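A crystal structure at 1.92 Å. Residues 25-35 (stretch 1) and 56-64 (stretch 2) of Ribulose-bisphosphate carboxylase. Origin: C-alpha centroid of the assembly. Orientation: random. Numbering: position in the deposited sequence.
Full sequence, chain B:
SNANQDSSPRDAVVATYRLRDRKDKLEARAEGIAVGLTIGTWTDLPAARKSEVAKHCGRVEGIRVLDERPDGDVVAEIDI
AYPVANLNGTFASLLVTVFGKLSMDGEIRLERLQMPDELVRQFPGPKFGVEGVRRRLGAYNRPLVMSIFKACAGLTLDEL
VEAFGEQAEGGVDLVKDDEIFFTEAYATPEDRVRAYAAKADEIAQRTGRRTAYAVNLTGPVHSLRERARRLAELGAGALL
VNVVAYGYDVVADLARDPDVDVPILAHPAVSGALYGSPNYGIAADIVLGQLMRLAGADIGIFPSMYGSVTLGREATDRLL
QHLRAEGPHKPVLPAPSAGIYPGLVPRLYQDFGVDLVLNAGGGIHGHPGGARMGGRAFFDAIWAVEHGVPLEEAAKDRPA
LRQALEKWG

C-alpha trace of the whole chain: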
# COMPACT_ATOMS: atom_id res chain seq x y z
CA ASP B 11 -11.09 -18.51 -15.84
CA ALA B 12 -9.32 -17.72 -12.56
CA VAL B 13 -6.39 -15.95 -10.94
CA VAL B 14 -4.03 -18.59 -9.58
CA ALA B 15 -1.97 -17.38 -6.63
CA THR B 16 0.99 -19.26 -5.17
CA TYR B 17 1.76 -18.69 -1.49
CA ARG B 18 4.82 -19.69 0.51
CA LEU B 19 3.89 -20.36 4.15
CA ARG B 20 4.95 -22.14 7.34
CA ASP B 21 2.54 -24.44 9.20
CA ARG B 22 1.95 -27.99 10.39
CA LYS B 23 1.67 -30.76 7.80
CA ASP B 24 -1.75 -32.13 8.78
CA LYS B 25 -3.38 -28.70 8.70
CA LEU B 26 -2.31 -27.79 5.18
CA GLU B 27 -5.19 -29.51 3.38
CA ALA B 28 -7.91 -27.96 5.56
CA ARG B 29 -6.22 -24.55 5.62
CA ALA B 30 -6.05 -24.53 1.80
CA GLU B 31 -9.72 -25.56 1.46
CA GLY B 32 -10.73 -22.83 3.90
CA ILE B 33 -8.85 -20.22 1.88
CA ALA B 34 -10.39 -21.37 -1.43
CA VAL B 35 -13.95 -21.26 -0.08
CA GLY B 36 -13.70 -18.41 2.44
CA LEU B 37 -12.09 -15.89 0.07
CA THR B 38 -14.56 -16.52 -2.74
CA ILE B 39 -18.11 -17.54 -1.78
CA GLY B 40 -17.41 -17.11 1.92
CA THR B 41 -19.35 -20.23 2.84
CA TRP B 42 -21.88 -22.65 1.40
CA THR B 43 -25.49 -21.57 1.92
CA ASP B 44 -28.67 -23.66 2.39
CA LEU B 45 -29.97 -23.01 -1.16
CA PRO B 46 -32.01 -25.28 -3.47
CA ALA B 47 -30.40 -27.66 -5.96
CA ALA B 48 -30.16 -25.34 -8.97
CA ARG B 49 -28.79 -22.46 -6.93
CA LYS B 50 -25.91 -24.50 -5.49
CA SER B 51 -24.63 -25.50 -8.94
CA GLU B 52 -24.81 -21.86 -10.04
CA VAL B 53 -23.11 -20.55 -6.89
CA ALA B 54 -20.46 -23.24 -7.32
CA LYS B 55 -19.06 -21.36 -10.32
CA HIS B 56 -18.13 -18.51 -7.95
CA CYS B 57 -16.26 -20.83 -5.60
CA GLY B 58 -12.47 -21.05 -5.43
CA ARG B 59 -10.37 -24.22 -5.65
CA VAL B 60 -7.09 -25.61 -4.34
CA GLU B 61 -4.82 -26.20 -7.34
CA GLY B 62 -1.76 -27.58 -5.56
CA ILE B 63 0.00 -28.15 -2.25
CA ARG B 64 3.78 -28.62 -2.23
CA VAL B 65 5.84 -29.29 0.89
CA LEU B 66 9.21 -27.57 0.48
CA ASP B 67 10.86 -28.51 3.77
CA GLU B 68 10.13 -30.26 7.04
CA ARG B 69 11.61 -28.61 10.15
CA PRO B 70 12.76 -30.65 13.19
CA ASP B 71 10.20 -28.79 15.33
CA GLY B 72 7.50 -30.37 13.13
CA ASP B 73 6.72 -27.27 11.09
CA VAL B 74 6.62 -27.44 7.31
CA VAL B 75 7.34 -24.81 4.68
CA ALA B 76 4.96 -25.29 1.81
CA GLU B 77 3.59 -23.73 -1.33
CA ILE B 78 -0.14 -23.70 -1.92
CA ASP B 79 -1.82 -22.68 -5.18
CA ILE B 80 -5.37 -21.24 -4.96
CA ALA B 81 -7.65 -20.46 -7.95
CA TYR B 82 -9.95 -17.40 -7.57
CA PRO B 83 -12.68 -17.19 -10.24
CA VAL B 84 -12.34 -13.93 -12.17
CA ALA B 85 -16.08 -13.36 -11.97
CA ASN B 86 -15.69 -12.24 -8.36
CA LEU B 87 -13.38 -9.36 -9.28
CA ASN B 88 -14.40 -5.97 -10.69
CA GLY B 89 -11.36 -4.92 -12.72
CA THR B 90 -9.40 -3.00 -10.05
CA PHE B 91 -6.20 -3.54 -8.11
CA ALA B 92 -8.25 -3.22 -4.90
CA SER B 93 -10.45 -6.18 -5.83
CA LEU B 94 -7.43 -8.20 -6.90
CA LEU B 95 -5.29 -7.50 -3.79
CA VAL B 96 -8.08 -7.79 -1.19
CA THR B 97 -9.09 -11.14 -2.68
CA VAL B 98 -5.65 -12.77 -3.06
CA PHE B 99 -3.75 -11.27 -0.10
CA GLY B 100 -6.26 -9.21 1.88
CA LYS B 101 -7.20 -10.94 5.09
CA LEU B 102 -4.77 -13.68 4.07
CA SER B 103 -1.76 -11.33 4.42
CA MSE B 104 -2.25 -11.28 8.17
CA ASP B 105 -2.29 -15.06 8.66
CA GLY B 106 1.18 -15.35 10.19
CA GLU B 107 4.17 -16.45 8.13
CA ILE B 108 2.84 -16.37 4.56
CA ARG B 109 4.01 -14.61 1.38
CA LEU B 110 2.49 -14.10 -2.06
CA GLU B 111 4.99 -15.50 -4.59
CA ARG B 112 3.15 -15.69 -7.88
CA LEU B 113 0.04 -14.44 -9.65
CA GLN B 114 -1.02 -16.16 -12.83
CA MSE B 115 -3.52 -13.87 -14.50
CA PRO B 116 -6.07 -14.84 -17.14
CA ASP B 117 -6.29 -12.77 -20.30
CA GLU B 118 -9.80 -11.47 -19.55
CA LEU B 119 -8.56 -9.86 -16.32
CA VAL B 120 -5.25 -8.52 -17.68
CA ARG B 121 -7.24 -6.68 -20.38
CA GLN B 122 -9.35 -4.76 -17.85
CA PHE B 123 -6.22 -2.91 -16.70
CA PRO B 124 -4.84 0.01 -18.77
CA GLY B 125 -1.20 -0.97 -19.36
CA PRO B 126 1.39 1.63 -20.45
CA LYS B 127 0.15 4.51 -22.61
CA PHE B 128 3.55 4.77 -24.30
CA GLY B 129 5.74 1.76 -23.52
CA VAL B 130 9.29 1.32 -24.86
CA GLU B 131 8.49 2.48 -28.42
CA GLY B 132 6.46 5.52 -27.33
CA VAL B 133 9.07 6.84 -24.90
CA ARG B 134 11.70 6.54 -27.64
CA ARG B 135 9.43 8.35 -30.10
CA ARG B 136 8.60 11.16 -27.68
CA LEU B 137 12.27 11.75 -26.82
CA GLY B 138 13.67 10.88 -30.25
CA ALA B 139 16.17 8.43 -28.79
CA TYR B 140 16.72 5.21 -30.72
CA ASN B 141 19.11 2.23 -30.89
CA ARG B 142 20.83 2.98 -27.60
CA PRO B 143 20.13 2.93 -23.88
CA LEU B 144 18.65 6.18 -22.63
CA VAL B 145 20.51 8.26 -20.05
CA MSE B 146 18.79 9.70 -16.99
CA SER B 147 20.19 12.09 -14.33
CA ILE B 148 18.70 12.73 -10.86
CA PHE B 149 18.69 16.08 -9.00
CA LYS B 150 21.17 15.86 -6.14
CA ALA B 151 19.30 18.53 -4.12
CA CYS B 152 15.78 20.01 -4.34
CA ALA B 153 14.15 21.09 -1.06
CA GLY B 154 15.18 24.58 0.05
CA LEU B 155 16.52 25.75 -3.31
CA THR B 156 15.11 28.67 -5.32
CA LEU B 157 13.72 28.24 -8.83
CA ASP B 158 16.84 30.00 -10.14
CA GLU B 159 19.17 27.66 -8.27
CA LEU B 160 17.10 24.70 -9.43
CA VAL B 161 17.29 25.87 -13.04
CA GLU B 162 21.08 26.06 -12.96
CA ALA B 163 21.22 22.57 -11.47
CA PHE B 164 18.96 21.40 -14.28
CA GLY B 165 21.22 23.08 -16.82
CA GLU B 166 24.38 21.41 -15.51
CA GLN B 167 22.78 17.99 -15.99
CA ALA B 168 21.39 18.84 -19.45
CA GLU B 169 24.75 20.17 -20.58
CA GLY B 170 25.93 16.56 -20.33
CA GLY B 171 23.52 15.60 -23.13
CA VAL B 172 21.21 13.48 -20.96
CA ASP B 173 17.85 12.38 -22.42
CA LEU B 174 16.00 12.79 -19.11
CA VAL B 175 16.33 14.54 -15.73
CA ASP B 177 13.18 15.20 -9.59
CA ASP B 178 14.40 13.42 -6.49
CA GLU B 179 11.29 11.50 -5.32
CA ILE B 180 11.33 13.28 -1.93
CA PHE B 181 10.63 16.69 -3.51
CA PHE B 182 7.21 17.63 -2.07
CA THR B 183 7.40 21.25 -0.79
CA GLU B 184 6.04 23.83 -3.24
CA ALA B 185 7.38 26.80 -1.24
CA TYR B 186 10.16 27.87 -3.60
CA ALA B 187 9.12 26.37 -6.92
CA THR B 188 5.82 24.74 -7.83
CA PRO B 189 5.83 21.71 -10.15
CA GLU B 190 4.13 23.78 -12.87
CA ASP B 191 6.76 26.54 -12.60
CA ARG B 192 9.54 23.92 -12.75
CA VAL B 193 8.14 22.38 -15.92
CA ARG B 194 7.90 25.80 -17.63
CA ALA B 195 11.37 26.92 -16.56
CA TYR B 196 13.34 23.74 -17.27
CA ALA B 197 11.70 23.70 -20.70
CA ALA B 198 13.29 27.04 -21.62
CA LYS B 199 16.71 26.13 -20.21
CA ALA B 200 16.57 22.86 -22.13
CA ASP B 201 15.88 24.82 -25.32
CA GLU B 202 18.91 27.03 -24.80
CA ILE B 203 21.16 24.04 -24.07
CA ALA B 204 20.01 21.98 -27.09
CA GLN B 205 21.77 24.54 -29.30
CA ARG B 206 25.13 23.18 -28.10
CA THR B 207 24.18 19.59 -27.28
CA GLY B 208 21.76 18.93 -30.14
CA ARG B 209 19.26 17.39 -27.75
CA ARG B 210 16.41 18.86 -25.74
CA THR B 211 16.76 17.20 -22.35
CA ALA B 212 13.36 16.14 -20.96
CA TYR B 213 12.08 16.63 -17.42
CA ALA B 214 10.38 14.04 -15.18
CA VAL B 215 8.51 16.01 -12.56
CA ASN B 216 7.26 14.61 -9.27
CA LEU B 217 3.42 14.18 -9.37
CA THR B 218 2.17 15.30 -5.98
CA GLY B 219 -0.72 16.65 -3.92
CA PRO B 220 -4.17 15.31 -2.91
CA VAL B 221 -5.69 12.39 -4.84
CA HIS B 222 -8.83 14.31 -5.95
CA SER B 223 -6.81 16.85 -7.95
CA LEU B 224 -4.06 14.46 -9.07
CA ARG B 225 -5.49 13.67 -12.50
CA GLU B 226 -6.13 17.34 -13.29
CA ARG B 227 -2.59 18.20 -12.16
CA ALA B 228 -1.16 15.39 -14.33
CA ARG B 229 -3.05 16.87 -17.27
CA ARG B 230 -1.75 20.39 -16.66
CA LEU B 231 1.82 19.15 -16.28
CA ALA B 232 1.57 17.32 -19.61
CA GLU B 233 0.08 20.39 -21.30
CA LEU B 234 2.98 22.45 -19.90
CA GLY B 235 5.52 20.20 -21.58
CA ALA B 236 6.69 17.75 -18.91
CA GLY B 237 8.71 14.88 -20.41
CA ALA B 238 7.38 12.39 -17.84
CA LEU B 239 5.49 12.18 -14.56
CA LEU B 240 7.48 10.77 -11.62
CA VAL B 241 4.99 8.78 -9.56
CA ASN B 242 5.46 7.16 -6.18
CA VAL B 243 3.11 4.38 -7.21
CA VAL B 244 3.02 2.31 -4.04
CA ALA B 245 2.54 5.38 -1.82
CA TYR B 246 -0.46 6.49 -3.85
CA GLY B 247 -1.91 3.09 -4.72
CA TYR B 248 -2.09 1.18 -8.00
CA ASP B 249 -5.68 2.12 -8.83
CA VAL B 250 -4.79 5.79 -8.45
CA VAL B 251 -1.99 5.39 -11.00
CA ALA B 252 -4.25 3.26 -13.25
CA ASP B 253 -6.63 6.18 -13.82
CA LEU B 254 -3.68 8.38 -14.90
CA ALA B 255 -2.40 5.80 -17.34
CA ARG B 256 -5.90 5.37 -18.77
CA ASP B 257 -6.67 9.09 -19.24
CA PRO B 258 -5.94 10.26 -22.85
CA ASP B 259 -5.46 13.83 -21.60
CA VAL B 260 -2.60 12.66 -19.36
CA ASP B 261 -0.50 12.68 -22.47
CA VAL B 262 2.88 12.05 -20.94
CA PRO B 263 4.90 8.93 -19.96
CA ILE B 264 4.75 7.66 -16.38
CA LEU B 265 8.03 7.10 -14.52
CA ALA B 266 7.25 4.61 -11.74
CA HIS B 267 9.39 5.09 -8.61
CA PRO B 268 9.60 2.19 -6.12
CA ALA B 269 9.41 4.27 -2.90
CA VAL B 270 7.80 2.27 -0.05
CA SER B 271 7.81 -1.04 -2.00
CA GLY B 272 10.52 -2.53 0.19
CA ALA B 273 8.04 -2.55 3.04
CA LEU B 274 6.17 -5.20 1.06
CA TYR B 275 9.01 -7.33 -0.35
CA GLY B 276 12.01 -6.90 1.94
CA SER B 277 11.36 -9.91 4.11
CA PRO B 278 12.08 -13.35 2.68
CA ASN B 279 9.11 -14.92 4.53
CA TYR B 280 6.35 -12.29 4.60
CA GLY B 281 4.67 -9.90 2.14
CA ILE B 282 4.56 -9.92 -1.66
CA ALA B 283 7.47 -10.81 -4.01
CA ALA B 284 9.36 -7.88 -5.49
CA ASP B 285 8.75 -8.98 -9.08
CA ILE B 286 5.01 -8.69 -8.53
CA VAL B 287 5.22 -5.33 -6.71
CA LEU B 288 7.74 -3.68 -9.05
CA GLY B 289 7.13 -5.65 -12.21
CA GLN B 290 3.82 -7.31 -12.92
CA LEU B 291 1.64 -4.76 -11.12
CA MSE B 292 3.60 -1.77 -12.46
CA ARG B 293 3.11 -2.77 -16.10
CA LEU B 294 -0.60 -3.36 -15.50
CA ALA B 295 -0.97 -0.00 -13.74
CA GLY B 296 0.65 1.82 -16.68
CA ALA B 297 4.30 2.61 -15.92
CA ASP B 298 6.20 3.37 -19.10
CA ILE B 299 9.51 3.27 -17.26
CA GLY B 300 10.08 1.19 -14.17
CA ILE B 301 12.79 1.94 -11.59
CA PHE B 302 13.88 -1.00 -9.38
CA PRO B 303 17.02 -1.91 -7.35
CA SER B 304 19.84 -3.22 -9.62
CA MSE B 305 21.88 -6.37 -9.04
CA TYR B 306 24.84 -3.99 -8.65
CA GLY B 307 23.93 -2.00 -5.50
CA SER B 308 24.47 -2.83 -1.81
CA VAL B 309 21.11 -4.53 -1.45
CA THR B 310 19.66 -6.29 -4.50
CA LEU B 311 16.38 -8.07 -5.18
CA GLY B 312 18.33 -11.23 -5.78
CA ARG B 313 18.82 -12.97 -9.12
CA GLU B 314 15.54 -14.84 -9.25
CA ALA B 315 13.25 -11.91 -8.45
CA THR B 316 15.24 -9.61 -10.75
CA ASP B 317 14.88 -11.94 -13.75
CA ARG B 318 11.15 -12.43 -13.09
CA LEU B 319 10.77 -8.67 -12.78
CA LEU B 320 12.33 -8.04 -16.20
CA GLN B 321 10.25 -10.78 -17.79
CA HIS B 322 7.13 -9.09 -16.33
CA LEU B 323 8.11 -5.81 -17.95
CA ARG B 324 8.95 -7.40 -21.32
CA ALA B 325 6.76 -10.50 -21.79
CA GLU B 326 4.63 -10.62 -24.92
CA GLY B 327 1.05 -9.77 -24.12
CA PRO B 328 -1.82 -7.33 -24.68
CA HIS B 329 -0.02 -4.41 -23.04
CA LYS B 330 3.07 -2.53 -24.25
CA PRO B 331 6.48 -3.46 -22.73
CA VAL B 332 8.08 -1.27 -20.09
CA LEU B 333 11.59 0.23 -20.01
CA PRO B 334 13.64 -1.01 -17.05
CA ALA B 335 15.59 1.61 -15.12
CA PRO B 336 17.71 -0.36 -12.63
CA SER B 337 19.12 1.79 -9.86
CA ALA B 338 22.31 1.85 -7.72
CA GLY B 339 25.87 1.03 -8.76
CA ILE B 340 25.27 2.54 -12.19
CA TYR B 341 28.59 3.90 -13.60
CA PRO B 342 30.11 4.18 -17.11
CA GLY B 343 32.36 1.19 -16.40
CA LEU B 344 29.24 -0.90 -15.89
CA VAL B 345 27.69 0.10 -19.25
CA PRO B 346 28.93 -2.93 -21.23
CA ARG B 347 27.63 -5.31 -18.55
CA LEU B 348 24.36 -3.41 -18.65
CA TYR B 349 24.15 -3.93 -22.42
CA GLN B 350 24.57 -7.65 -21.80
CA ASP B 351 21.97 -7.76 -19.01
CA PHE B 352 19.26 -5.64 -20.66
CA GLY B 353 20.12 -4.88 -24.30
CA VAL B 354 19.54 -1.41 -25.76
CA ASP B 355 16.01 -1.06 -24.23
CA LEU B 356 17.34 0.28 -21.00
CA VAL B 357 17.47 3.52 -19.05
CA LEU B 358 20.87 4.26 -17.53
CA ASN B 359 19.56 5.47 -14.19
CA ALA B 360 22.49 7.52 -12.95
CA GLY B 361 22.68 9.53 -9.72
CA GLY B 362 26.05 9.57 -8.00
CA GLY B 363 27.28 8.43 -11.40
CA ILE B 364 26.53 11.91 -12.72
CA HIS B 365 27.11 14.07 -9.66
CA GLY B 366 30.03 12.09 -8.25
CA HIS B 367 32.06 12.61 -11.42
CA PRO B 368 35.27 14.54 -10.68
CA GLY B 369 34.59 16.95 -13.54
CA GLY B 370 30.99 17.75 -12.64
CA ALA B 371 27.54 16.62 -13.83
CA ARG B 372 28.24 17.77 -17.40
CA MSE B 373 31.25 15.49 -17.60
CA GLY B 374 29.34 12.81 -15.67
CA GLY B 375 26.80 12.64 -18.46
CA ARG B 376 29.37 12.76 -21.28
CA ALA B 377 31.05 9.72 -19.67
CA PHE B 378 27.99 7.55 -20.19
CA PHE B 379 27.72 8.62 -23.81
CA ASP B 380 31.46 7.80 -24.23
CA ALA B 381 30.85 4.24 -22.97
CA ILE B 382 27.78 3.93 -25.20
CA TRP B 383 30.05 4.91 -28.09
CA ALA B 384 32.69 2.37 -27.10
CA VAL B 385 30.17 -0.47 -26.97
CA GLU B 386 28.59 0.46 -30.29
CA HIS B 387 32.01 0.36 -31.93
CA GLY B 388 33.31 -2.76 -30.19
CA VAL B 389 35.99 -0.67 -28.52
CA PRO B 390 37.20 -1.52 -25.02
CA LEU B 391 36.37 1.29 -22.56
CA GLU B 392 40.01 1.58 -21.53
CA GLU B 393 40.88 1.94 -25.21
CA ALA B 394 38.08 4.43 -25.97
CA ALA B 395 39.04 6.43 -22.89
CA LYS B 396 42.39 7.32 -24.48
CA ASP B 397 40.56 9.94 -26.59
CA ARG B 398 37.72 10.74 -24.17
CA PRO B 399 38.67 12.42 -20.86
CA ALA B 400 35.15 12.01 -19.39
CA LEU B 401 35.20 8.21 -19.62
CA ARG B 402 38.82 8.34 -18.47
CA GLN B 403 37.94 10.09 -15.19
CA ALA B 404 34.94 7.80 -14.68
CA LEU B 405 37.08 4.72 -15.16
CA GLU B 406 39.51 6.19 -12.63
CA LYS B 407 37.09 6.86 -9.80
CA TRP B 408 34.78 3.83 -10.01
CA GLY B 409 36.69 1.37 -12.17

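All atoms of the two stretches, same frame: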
# COMPACT_ATOMS: atom_id res chain seq x y z
N LYS B 25 -2.44 -29.80 8.71
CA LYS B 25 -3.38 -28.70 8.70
C LYS B 25 -3.46 -28.10 7.31
O LYS B 25 -4.41 -27.40 6.99
CB LYS B 25 -2.93 -27.61 9.69
CG LYS B 25 -2.61 -28.13 11.08
N LEU B 26 -2.45 -28.41 6.49
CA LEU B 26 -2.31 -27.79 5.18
C LEU B 26 -3.54 -27.96 4.29
O LEU B 26 -4.01 -27.01 3.66
CB LEU B 26 -1.08 -28.36 4.47
CG LEU B 26 0.28 -27.79 4.88
CD1 LEU B 26 1.38 -28.45 4.08
CD2 LEU B 26 0.32 -26.28 4.71
N GLU B 27 -4.07 -29.18 4.25
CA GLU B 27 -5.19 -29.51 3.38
C GLU B 27 -6.45 -28.74 3.77
O GLU B 27 -7.11 -28.15 2.92
CB GLU B 27 -5.44 -31.01 3.40
CG GLU B 27 -5.67 -31.62 2.01
CD GLU B 27 -4.40 -31.75 1.19
OE1 GLU B 27 -4.43 -31.42 -0.01
OE2 GLU B 27 -3.36 -32.20 1.73
N ALA B 28 -6.78 -28.73 5.06
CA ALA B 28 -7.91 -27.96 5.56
C ALA B 28 -7.69 -26.44 5.40
O ALA B 28 -8.60 -25.72 4.99
CB ALA B 28 -8.20 -28.29 7.02
N ARG B 29 -6.50 -25.97 5.72
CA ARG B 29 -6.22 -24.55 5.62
C ARG B 29 -6.39 -24.07 4.18
O ARG B 29 -7.01 -23.04 3.94
CB ARG B 29 -4.82 -24.20 6.13
CG ARG B 29 -4.53 -22.72 6.10
CD ARG B 29 -3.22 -22.37 6.75
NE ARG B 29 -2.87 -20.98 6.49
CZ ARG B 29 -1.79 -20.38 6.96
NH1 ARG B 29 -0.94 -21.04 7.74
NH2 ARG B 29 -1.55 -19.10 6.66
N ALA B 30 -5.88 -24.85 3.22
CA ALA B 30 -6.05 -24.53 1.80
C ALA B 30 -7.52 -24.51 1.36
O ALA B 30 -7.94 -23.59 0.64
CB ALA B 30 -5.21 -25.47 0.92
N GLU B 31 -8.29 -25.51 1.78
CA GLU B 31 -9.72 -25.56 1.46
C GLU B 31 -10.48 -24.36 2.04
O GLU B 31 -11.36 -23.79 1.39
CB GLU B 31 -10.33 -26.89 1.95
CG GLU B 31 -11.69 -27.23 1.34
CD GLU B 31 -11.61 -27.67 -0.12
OE1 GLU B 31 -12.66 -27.67 -0.79
OE2 GLU B 31 -10.50 -28.02 -0.59
N GLY B 32 -10.13 -23.98 3.26
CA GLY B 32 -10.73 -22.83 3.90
C GLY B 32 -10.46 -21.54 3.16
O GLY B 32 -11.35 -20.71 2.99
N ILE B 33 -9.22 -21.36 2.72
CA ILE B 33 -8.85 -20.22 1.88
C ILE B 33 -9.68 -20.19 0.59
O ILE B 33 -10.28 -19.16 0.26
CB ILE B 33 -7.35 -20.22 1.54
CG1 ILE B 33 -6.51 -20.04 2.81
CG2 ILE B 33 -7.01 -19.12 0.52
CD1 ILE B 33 -5.04 -20.35 2.61
N ALA B 34 -9.72 -21.32 -0.13
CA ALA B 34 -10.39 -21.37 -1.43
C ALA B 34 -11.88 -21.05 -1.36
O ALA B 34 -12.44 -20.42 -2.25
CB ALA B 34 -10.16 -22.73 -2.08
N VAL B 35 -12.53 -21.51 -0.29
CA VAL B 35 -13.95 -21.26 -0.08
C VAL B 35 -14.22 -19.91 0.59
O VAL B 35 -15.06 -19.13 0.13
CB VAL B 35 -14.58 -22.42 0.73
CG1 VAL B 35 -16.02 -22.09 1.20
CG2 VAL B 35 -14.55 -23.71 -0.09
N HIS B 56 -18.79 -19.63 -8.62
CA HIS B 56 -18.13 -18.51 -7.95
C HIS B 56 -17.15 -19.00 -6.89
O HIS B 56 -16.45 -18.19 -6.25
CB HIS B 56 -19.16 -17.57 -7.31
CG HIS B 56 -19.92 -16.74 -8.30
ND1 HIS B 56 -19.45 -15.53 -8.76
CD2 HIS B 56 -21.11 -16.95 -8.92
CE1 HIS B 56 -20.32 -15.02 -9.62
NE2 HIS B 56 -21.34 -15.86 -9.73
N CYS B 57 -17.10 -20.31 -6.68
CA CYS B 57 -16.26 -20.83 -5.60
C CYS B 57 -14.82 -21.04 -6.06
O CYS B 57 -14.58 -21.41 -7.20
CB CYS B 57 -16.84 -22.13 -5.01
SG CYS B 57 -15.93 -22.73 -3.56
N GLY B 58 -13.88 -20.82 -5.15
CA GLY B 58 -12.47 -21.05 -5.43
C GLY B 58 -12.09 -22.52 -5.35
O GLY B 58 -12.93 -23.36 -5.00
N ARG B 59 -10.85 -22.84 -5.71
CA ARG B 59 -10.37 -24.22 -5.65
C ARG B 59 -8.89 -24.28 -5.30
O ARG B 59 -8.14 -23.35 -5.59
CB ARG B 59 -10.63 -24.97 -6.96
CG ARG B 59 -11.20 -24.11 -8.07
CD ARG B 59 -11.04 -24.73 -9.44
NE ARG B 59 -11.44 -23.77 -10.47
CZ ARG B 59 -10.60 -23.16 -11.31
NH1 ARG B 59 -11.08 -22.30 -12.20
NH2 ARG B 59 -9.30 -23.42 -11.26
N VAL B 60 -8.49 -25.37 -4.66
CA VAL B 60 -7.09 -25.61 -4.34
C VAL B 60 -6.45 -26.31 -5.54
O VAL B 60 -6.87 -27.39 -5.94
CB VAL B 60 -6.93 -26.49 -3.08
CG1 VAL B 60 -5.48 -26.80 -2.87
CG2 VAL B 60 -7.51 -25.78 -1.86
N GLU B 61 -5.44 -25.67 -6.13
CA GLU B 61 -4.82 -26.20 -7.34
C GLU B 61 -3.59 -27.07 -7.06
O GLU B 61 -3.27 -27.97 -7.83
CB GLU B 61 -4.45 -25.08 -8.32
CG GLU B 61 -5.65 -24.29 -8.84
CD GLU B 61 -6.41 -25.02 -9.94
OE1 GLU B 61 -6.13 -24.73 -11.12
OE2 GLU B 61 -7.27 -25.86 -9.62
N GLY B 62 -2.92 -26.79 -5.95
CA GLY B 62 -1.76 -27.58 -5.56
C GLY B 62 -1.22 -27.26 -4.18
O GLY B 62 -1.30 -26.13 -3.71
N ILE B 63 -0.68 -28.29 -3.53
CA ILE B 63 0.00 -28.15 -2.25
C ILE B 63 1.36 -28.84 -2.35
O ILE B 63 1.43 -30.02 -2.66
CB ILE B 63 -0.77 -28.83 -1.12
CG1 ILE B 63 -2.21 -28.29 -1.04
CG2 ILE B 63 -0.03 -28.66 0.20
CD1 ILE B 63 -2.91 -28.64 0.23
N ARG B 64 2.43 -28.10 -2.09
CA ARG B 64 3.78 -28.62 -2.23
C ARG B 64 4.61 -28.35 -0.97
O ARG B 64 4.90 -27.21 -0.64
CB ARG B 64 4.49 -27.99 -3.44
CG ARG B 64 3.82 -28.26 -4.78
CD ARG B 64 4.55 -27.55 -5.91
NE ARG B 64 4.46 -26.09 -5.83
CZ ARG B 64 3.41 -25.40 -6.28
NH1 ARG B 64 2.39 -26.03 -6.83
NH2 ARG B 64 3.40 -24.08 -6.18

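The contact between helix 26-35 and strand 59-64 is centred on small apolar side chains of the helix packed against two branched ones of the strand. The two axes approach to 7.2 Å with their N-to-C directions 130° apart, and the contact, together with the loop before the strand, buries 413 Å² summed over both sides. At its centre is Ala 30, whose CA-to-CB bond points toward the strand. Its CB lies 3.6 Å from Val 60 CG2 and 4.0 Å from Ile 63 CD1, so one methyl group touches both strand side chains. One helical turn later, Ala 34 also points toward the strand, and its CB is 4.0 Å from Val 60 CG2. One turn earlier, Leu 26 CD1 lies 4.1 Å from Ile 63 CG2. Leu 26, Ala 30 and Ala 34 thus follow the i, i+4 spacing that places residues along one face of a helix, and all three are buried.

On the strand, Val 60 (chi1 t) and Ile 63 (chi1 m, chi2 t) point toward the helix, and they have 62 and 86 Å² covered by it, the latter the largest area of any residue here. Their methyl groups also meet backbone: Val 60 CG2 is 3.4 Å from Ala 30 O and 3.7 Å from Glu 31 N, which shows how closely the valine sits against the helix main chain.

The distance between the two stretches is uneven. The CA atoms of Glu 27 and Ile 63 are 7.8 Å apart, whereas those of Ala 34 and Gly 58 are separated by 4.5 Å. A long side chain suits the wide end, where Leu 26 reaches across to Ile 63; alanine and glycine suit the narrow one. There, Ala 34 CB is 3.7 Å from Arg 59 N, and Gly 58 CA is 3.2 Å from Ala 34 O. An ideal CB on Gly 58 would fall 2.4 Å from Ala 34 O, a clash that the absence of a side chain avoids. Beside this junction, Val 35 (chi1 t) places CG2 3.9 Å from Cys 57 SG, extending the apolar packing into the loop.

The close backbone approach permits the one hydrogen bond between the stretches: Gly 58 N donates to Ala 34 O at 3.3 Å, with an N-H...O angle of 121°. Long and bent, the bond is weak; the remaining contacts across the stretches are packing contacts.

Farther out, two exposed glutamates border the apolar contact. The CA-to-CB bond of Glu 27 points sideways, yet its end comes nearer, with OE1 3.2 Å from Ile 63 CD1. Glu 31 starts away from the strand, but OE2 comes within 3.9 Å of Val 60 CG2. Both have chi2 p, and both meet methyl groups rather than a charged partner across the contact. A salt bridge within the strand, Arg 59 NH2 to Glu 61 OE1 at 3.4 Å, lies clear of the helix and takes no part in the contact.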